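Local coordinates for PUA domain-containing protein (Thermoplasma acidophilum DSM 1728, PDB 1Q7H) that is of unknown function but, as a PUA domain protein, probably binds RNA and may act in translation initiation, at residues A[14-19]-A[25-30]; A[31-36]-A[40-45]; A[70-75]-A[114-119]. One frame throughout, in Å; residues are numbered along the deposited sequence.

Contact 1 (A[14-19]-A[25-30]). Unlike the reference sequence in segment 14-19: Gln18 (reference Ala).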
# COMPACT_ATOMS: atom_id res chain seq x y z
N ARG A 14 11.06 -4.64 -13.96
CA ARG A 14 11.35 -5.07 -12.60
C ARG A 14 10.28 -4.57 -11.64
O ARG A 14 9.85 -5.30 -10.73
CB ARG A 14 12.72 -4.54 -12.15
CG ARG A 14 13.07 -4.94 -10.72
CD ARG A 14 14.44 -4.45 -10.32
NE ARG A 14 14.49 -3.00 -10.14
CZ ARG A 14 14.25 -2.39 -8.99
NH1 ARG A 14 13.94 -3.10 -7.91
NH2 ARG A 14 14.33 -1.07 -8.91
N ILE A 15 9.85 -3.33 -11.82
CA ILE A 15 8.84 -2.76 -10.96
C ILE A 15 7.48 -3.41 -11.23
O ILE A 15 6.72 -3.65 -10.29
CB ILE A 15 8.74 -1.23 -11.17
CG1 ILE A 15 10.12 -0.60 -10.99
CG2 ILE A 15 7.77 -0.63 -10.19
CD1 ILE A 15 10.74 -0.86 -9.64
N TRP A 16 7.18 -3.71 -12.49
CA TRP A 16 5.91 -4.36 -12.81
C TRP A 16 5.83 -5.70 -12.11
O TRP A 16 4.79 -6.07 -11.54
CB TRP A 16 5.76 -4.61 -14.32
CG TRP A 16 5.90 -3.40 -15.19
CD1 TRP A 16 5.73 -2.09 -14.83
CD2 TRP A 16 6.23 -3.39 -16.58
NE1 TRP A 16 5.94 -1.27 -15.92
CE2 TRP A 16 6.25 -2.04 -17.01
CE3 TRP A 16 6.53 -4.40 -17.52
CZ2 TRP A 16 6.54 -1.68 -18.32
CZ3 TRP A 16 6.82 -4.03 -18.82
CH2 TRP A 16 6.82 -2.68 -19.21
N GLU A 17 6.93 -6.45 -12.17
CA GLU A 17 6.99 -7.76 -11.56
C GLU A 17 6.87 -7.69 -10.04
O GLU A 17 6.24 -8.53 -9.43
CB GLU A 17 8.29 -8.47 -11.95
CG GLU A 17 8.49 -8.62 -13.44
CD GLU A 17 9.82 -9.26 -13.79
OE1 GLU A 17 10.83 -8.96 -13.12
OE2 GLU A 17 9.87 -10.06 -14.76
N GLN A 18 7.48 -6.68 -9.43
CA GLN A 18 7.37 -6.52 -7.99
C GLN A 18 5.92 -6.29 -7.57
O GLN A 18 5.43 -6.87 -6.61
CB GLN A 18 8.23 -5.36 -7.51
CG GLN A 18 9.71 -5.68 -7.45
CD GLN A 18 10.05 -6.64 -6.32
OE1 GLN A 18 11.11 -7.25 -6.32
NE2 GLN A 18 9.15 -6.75 -5.35
N MSE A 19 5.23 -5.42 -8.31
CA MSE A 19 3.84 -5.11 -8.02
C MSE A 19 2.91 -6.28 -8.35
O MSE A 19 1.88 -6.46 -7.70
CB MSE A 19 3.42 -3.86 -8.78
CG MSE A 19 4.10 -2.59 -8.29
SE MSE A 19 3.77 -2.22 -6.40
CE MSE A 19 5.36 -3.02 -5.63
N ASP A 25 -1.55 -4.98 -11.29
CA ASP A 25 -1.12 -5.07 -12.68
C ASP A 25 -0.82 -3.76 -13.41
O ASP A 25 -1.73 -3.05 -13.82
CB ASP A 25 -2.20 -5.84 -13.47
CG ASP A 25 -1.80 -6.10 -14.91
OD1 ASP A 25 -0.80 -5.53 -15.40
OD2 ASP A 25 -2.51 -6.89 -15.57
N ILE A 26 0.47 -3.47 -13.59
CA ILE A 26 0.89 -2.27 -14.32
C ILE A 26 1.82 -2.66 -15.45
O ILE A 26 2.58 -1.85 -15.96
CB ILE A 26 1.62 -1.24 -13.42
CG1 ILE A 26 2.72 -1.94 -12.63
CG2 ILE A 26 0.62 -0.55 -12.49
CD1 ILE A 26 3.58 -0.98 -11.83
N THR A 27 1.77 -3.93 -15.85
CA THR A 27 2.62 -4.42 -16.92
C THR A 27 2.43 -3.54 -18.15
O THR A 27 1.30 -3.24 -18.53
CB THR A 27 2.25 -5.87 -17.28
OG1 THR A 27 2.64 -6.73 -16.21
CG2 THR A 27 2.95 -6.30 -18.56
N GLY A 28 3.54 -3.11 -18.76
CA GLY A 28 3.45 -2.27 -19.94
C GLY A 28 3.41 -0.78 -19.69
O GLY A 28 3.56 0.01 -20.62
N GLU A 29 3.19 -0.36 -18.45
CA GLU A 29 3.15 1.07 -18.13
C GLU A 29 4.56 1.65 -18.06
O GLU A 29 5.44 1.09 -17.41
CB GLU A 29 2.45 1.28 -16.79
CG GLU A 29 1.09 0.60 -16.68
CD GLU A 29 -0.08 1.56 -16.91
OE1 GLU A 29 0.17 2.74 -17.27
OE2 GLU A 29 -1.24 1.12 -16.74
N SER A 30 4.80 2.76 -18.75
CA SER A 30 6.12 3.37 -18.71
C SER A 30 6.20 4.17 -17.42
O SER A 30 5.21 4.75 -16.99
CB SER A 30 6.37 4.25 -19.93
OG SER A 30 5.43 5.29 -20.03
O HOH W 1 2.23 -5.45 -12.43
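The indole of Trp16 lies flat against the tight turn that runs from Ile26 to Glu29, with the backbone of the turn spread over one ring face. CG stands anti to the carbonyl carbon (chi1 -56°), which carries the ring off helix 9-20 and onto the turn. Thr27 CA sits over the five-membered ring and Gly28 CA over the six-membered one, 3.8 Å from its centroid, both as CH-pi contacts. Between them Gly28 N comes within 3.3 Å of Trp16 CH2. At the ring edge NE1 donates to Glu29 O (2.8 Å), meeting a lone pair in the carbonyl plane, although the bond is bent to 132° at the hydrogen.

Ile26 fills the angle between the indole and the helix. Its CG1 approaches Trp16 CD1 at 3.7 Å, and its CD1 reaches on to CG of Met19, a selenomethionine, at 3.9 Å. Ile26 O hangs over the same ring face and accepts Glu29 N, closing a type II turn whose backbone angles at Gly28 call for glycine. One water accepts from Ile26 N and donates to Trp16 O. Thr27 is steadied by an Asx turn, its N donating to Asp25 OD1. A leucine in place of Trp16 would probably leave Glu29 O without its indole donor and the turn backbone without the flat surface it rests on.

Chemically, one side chain serves as both apolar platform and polar clasp, so the turn, exposed at Thr27 and Gly28, is fixed to the helix mainly through its backbone, with Ile26 as the buried side chain that completes the packing.

Contact 2 (A[31-36]-A[40-45])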
# COMPACT_ATOMS: atom_id res chain seq x y z
N LEU A 31 7.38 4.20 -16.82
CA LEU A 31 7.57 4.89 -15.55
C LEU A 31 8.66 5.96 -15.51
O LEU A 31 9.67 5.86 -16.21
CB LEU A 31 7.90 3.84 -14.48
CG LEU A 31 6.99 2.60 -14.38
CD1 LEU A 31 7.64 1.54 -13.51
CD2 LEU A 31 5.63 3.01 -13.81
N GLU A 32 8.45 6.99 -14.70
CA GLU A 32 9.45 8.03 -14.51
C GLU A 32 9.91 7.83 -13.08
O GLU A 32 9.10 7.51 -12.21
CB GLU A 32 8.86 9.42 -14.63
CG GLU A 32 8.26 9.75 -15.95
CD GLU A 32 7.77 11.18 -15.98
OE1 GLU A 32 8.59 12.09 -16.24
OE2 GLU A 32 6.57 11.39 -15.71
N VAL A 33 11.19 8.01 -12.82
CA VAL A 33 11.71 7.83 -11.48
C VAL A 33 12.27 9.15 -10.97
O VAL A 33 12.75 9.97 -11.74
CB VAL A 33 12.79 6.74 -11.46
CG1 VAL A 33 14.03 7.20 -12.23
CG2 VAL A 33 13.13 6.37 -10.02
N ALA A 34 12.19 9.35 -9.66
CA ALA A 34 12.70 10.56 -9.03
C ALA A 34 13.30 10.17 -7.68
O ALA A 34 12.92 9.14 -7.12
CB ALA A 34 11.58 11.57 -8.84
N ALA A 35 14.22 10.98 -7.15
CA ALA A 35 14.86 10.64 -5.88
C ALA A 35 14.85 11.71 -4.78
O ALA A 35 14.46 12.86 -4.99
CB ALA A 35 16.29 10.19 -6.14
N GLN A 36 15.29 11.28 -3.60
CA GLN A 36 15.41 12.11 -2.40
C GLN A 36 16.49 11.38 -1.59
O GLN A 36 16.78 11.73 -0.45
CB GLN A 36 14.12 12.12 -1.59
CG GLN A 36 12.88 12.63 -2.31
CD GLN A 36 12.88 14.13 -2.53
OE1 GLN A 36 13.29 14.90 -1.66
NE2 GLN A 36 12.39 14.56 -3.69
N SER A 40 12.89 6.77 -3.37
CA SER A 40 12.70 7.09 -4.78
C SER A 40 11.24 6.82 -5.09
O SER A 40 10.58 6.06 -4.37
CB SER A 40 13.58 6.20 -5.65
OG SER A 40 14.94 6.32 -5.28
N ALA A 41 10.72 7.42 -6.15
CA ALA A 41 9.33 7.20 -6.51
C ALA A 41 9.21 6.98 -8.00
O ALA A 41 9.94 7.58 -8.79
CB ALA A 41 8.47 8.40 -6.09
N TYR A 42 8.30 6.09 -8.38
CA TYR A 42 8.05 5.78 -9.78
C TYR A 42 6.66 6.35 -10.10
O TYR A 42 5.67 6.00 -9.46
CB TYR A 42 8.09 4.28 -9.99
CG TYR A 42 9.44 3.69 -9.63
CD1 TYR A 42 10.43 3.54 -10.61
CD2 TYR A 42 9.74 3.31 -8.32
CE1 TYR A 42 11.69 3.04 -10.28
CE2 TYR A 42 10.99 2.81 -7.98
CZ TYR A 42 11.97 2.68 -8.97
OH TYR A 42 13.22 2.21 -8.64
N TYR A 43 6.63 7.25 -11.08
CA TYR A 43 5.41 7.92 -11.50
C TYR A 43 4.81 7.33 -12.77
O TYR A 43 5.53 6.84 -13.64
CB TYR A 43 5.70 9.40 -11.80
CG TYR A 43 6.10 10.26 -10.62
CD1 TYR A 43 5.26 11.28 -10.17
CD2 TYR A 43 7.33 10.09 -9.99
CE1 TYR A 43 5.63 12.11 -9.12
CE2 TYR A 43 7.71 10.92 -8.93
CZ TYR A 43 6.85 11.92 -8.50
OH TYR A 43 7.22 12.73 -7.46
N ILE A 44 3.48 7.40 -12.85
CA ILE A 44 2.74 6.98 -14.03
C ILE A 44 1.84 8.19 -14.26
O ILE A 44 1.10 8.61 -13.37
CB ILE A 44 1.85 5.74 -13.81
CG1 ILE A 44 2.72 4.49 -13.67
CG2 ILE A 44 0.93 5.56 -15.01
CD1 ILE A 44 1.93 3.21 -13.44
N GLY A 45 1.94 8.80 -15.43
CA GLY A 45 1.12 9.96 -15.73
C GLY A 45 1.17 11.09 -14.72
O GLY A 45 0.13 11.65 -14.39
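Glu32 and Tyr43 form the first hydrogen-bonded pair between strands 32-35 and 40-44, Glu32 N donating to Tyr43 O and Tyr43 N returning to Glu32 O at 2.7 Å. Two residues along, Ala34 and Ala41 repeat the exchange with two bonds of 3.0 Å (Ala34 N to Ala41 O, Ala41 N to Ala34 O), the second donor tilted from the carbonyl plane. Between these pairs the Val33 and Tyr42 backbones draw together, and short CA-H...O contacts add to the seam, among them Tyr42 CA to Glu32 O at 3.2 Å.

The apolar contacts fall on both faces. Val33 and Tyr42 lie side by side, with CG2 of Val33 over the tyrosine ring face, 3.6 Å from CE1. That CG2 is the branch anti to the backbone N (CG1 has chi1 67°), and this turns it toward the ring. On the other face Ala34 CB meets Tyr43 CE2 diagonally at 3.9 Å, while Lys4 makes a cation-pi contact with the Tyr43 ring. Leu31 CD2 is pressed tightly on Ile44 CG1, at 3.3 Å, where the strands part.

Helix 9-20 covers Leu31 and Tyr42 through Ile15. Backbone bonds from Val33 to His5 and from Tyr42 to Val50 extend the sheet both ways, marking this antiparallel beta hairpin as the second and third strands of the five-stranded meander of the N-terminal pre-PUA region.

Contact 3 (A[70-75]-A[114-119])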
# COMPACT_ATOMS: atom_id res chain seq x y z
N ARG A 70 -4.57 -9.56 -3.42
CA ARG A 70 -4.32 -10.28 -2.18
C ARG A 70 -3.89 -9.32 -1.09
O ARG A 70 -3.56 -8.16 -1.37
CB ARG A 70 -3.25 -11.37 -2.38
CG ARG A 70 -1.95 -10.88 -3.01
CD ARG A 70 -1.04 -12.05 -3.41
NE ARG A 70 -0.42 -12.71 -2.26
CZ ARG A 70 0.77 -12.40 -1.74
NH1 ARG A 70 1.50 -11.43 -2.27
NH2 ARG A 70 1.22 -13.06 -0.68
N ASN A 71 -3.92 -9.81 0.15
CA ASN A 71 -3.51 -9.06 1.33
C ASN A 71 -4.34 -7.83 1.59
O ASN A 71 -3.84 -6.84 2.10
CB ASN A 71 -2.03 -8.68 1.21
CG ASN A 71 -1.12 -9.89 1.20
OD1 ASN A 71 -1.59 -11.02 1.07
ND2 ASN A 71 0.18 -9.67 1.34
N ILE A 72 -5.62 -7.91 1.26
CA ILE A 72 -6.53 -6.80 1.48
C ILE A 72 -7.18 -6.86 2.86
O ILE A 72 -7.54 -7.93 3.34
CB ILE A 72 -7.63 -6.79 0.41
CG1 ILE A 72 -7.03 -6.52 -0.97
CG2 ILE A 72 -8.65 -5.72 0.72
CD1 ILE A 72 -8.00 -6.82 -2.10
N VAL A 73 -7.32 -5.70 3.48
CA VAL A 73 -7.93 -5.59 4.80
C VAL A 73 -8.96 -4.47 4.74
O VAL A 73 -8.64 -3.35 4.35
CB VAL A 73 -6.88 -5.23 5.87
CG1 VAL A 73 -7.54 -5.12 7.22
CG2 VAL A 73 -5.79 -6.29 5.89
N THR A 74 -10.19 -4.79 5.10
CA THR A 74 -11.27 -3.81 5.08
C THR A 74 -11.58 -3.33 6.49
O THR A 74 -11.79 -4.14 7.39
CB THR A 74 -12.52 -4.41 4.45
OG1 THR A 74 -12.19 -4.89 3.15
CG2 THR A 74 -13.65 -3.36 4.34
N VAL A 75 -11.61 -2.01 6.67
CA VAL A 75 -11.89 -1.43 7.97
C VAL A 75 -13.23 -0.70 7.98
O VAL A 75 -13.77 -0.36 6.93
CB VAL A 75 -10.75 -0.47 8.38
CG1 VAL A 75 -9.41 -1.23 8.35
CG2 VAL A 75 -10.71 0.73 7.46
N GLY A 114 -15.05 0.66 -0.55
CA GLY A 114 -14.31 0.15 -1.69
C GLY A 114 -12.94 0.71 -2.00
O GLY A 114 -12.05 -0.05 -2.38
N TYR A 115 -12.74 2.01 -1.86
CA TYR A 115 -11.44 2.60 -2.17
C TYR A 115 -10.37 2.34 -1.10
O TYR A 115 -10.68 2.20 0.08
CB TYR A 115 -11.58 4.11 -2.41
CG TYR A 115 -12.25 4.87 -1.29
CD1 TYR A 115 -11.51 5.35 -0.21
CD2 TYR A 115 -13.63 5.05 -1.28
CE1 TYR A 115 -12.14 5.97 0.85
CE2 TYR A 115 -14.26 5.67 -0.22
CZ TYR A 115 -13.51 6.12 0.85
OH TYR A 115 -14.14 6.67 1.95
N PHE A 116 -9.12 2.26 -1.54
CA PHE A 116 -8.00 2.01 -0.64
C PHE A 116 -7.51 3.28 0.03
O PHE A 116 -7.51 4.35 -0.57
CB PHE A 116 -6.87 1.33 -1.43
CG PHE A 116 -7.16 -0.11 -1.74
CD1 PHE A 116 -6.83 -1.12 -0.83
CD2 PHE A 116 -7.83 -0.46 -2.91
CE1 PHE A 116 -7.17 -2.44 -1.07
CE2 PHE A 116 -8.18 -1.78 -3.16
CZ PHE A 116 -7.84 -2.78 -2.24
N ILE A 117 -7.09 3.15 1.28
CA ILE A 117 -6.67 4.31 2.04
C ILE A 117 -5.26 4.25 2.63
O ILE A 117 -4.72 5.27 3.02
CB ILE A 117 -7.66 4.58 3.18
CG1 ILE A 117 -7.73 3.36 4.10
CG2 ILE A 117 -9.04 4.91 2.59
CD1 ILE A 117 -8.73 3.49 5.23
N ALA A 118 -4.67 3.06 2.70
CA ALA A 118 -3.32 2.97 3.25
C ALA A 118 -2.64 1.65 2.95
O ALA A 118 -3.26 0.70 2.49
CB ALA A 118 -3.36 3.19 4.77
N VAL A 119 -1.33 1.63 3.21
CA VAL A 119 -0.54 0.42 3.06
C VAL A 119 -0.04 0.14 4.47
O VAL A 119 0.33 1.06 5.20
CB VAL A 119 0.67 0.62 2.13
CG1 VAL A 119 1.49 -0.70 2.06
CG2 VAL A 119 0.20 1.00 0.74
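Asn71 is held by two hydrogen bonds, one from its side chain and one from its backbone, just before Ile72 packs against Phe116: its ND2 donates to Met106 O and its backbone N to Asp98 OD2. These bonds fix the entry to strand 72-75, the first strand of the PUA domain's mixed beta sheet. Strand 116-122 belongs to the same sheet but is not its neighbour, because strand 106-111 runs between them. No hydrogen bond joins the two segments, and they meet through two separate apolar side-chain pairs, burying 127 Å² in all.

In the first pair, Ile72 and Phe116 cross at about a right angle. CG2 of Ile72 comes within 4.0 Å of CE1 of Phe116, and CD1 of Ile72 stands equally far from CZ of the same ring, so the isoleucine meets the ring obliquely at its CE1 and CZ atoms. Phe116 CG lies anti to the carbonyl carbon (chi1 -74°), and the ring extends from there to Ile72. Leu63 and Asn64 of helix 60-65 also pack on Phe116, which connects the pre-PUA region to this sheet.

The second pair lies where strand 116-122 carries a classic beta bulge, Ile117 and Ala118 both facing Val109. The Val75 side chain packs on Val109 and also meets Ile117, so this pair reaches across strand 106-111. Ile117 has its CG1 between the backbone N and the carbonyl carbon and its chain extended beyond, which brings CD1 to 4.1 Å from CG2 of Val75.

How the contacts relate
From the N terminus, contact 1 closes the short loop after helix 9-20, returning segment 25-30 to the helix that precedes it. Contact 2 follows directly as a hairpin, and contact 3 closes a much longer excursion, from 70-75 to 114-119, within the PUA domain. The three are in series; none encloses or crosses another. Contacts 1 and 2 touch: Ile15 packs on Leu31 and Tyr42, and Glu29 on Ile44, so both the helix and the turn after it are tied to the N-terminal sheet. Contact 3 stands apart, its nearest atoms about 7 Å from contact 1 and about 13 Å from contact 2, with helix 60-65 touching residues of contacts 1 and 3.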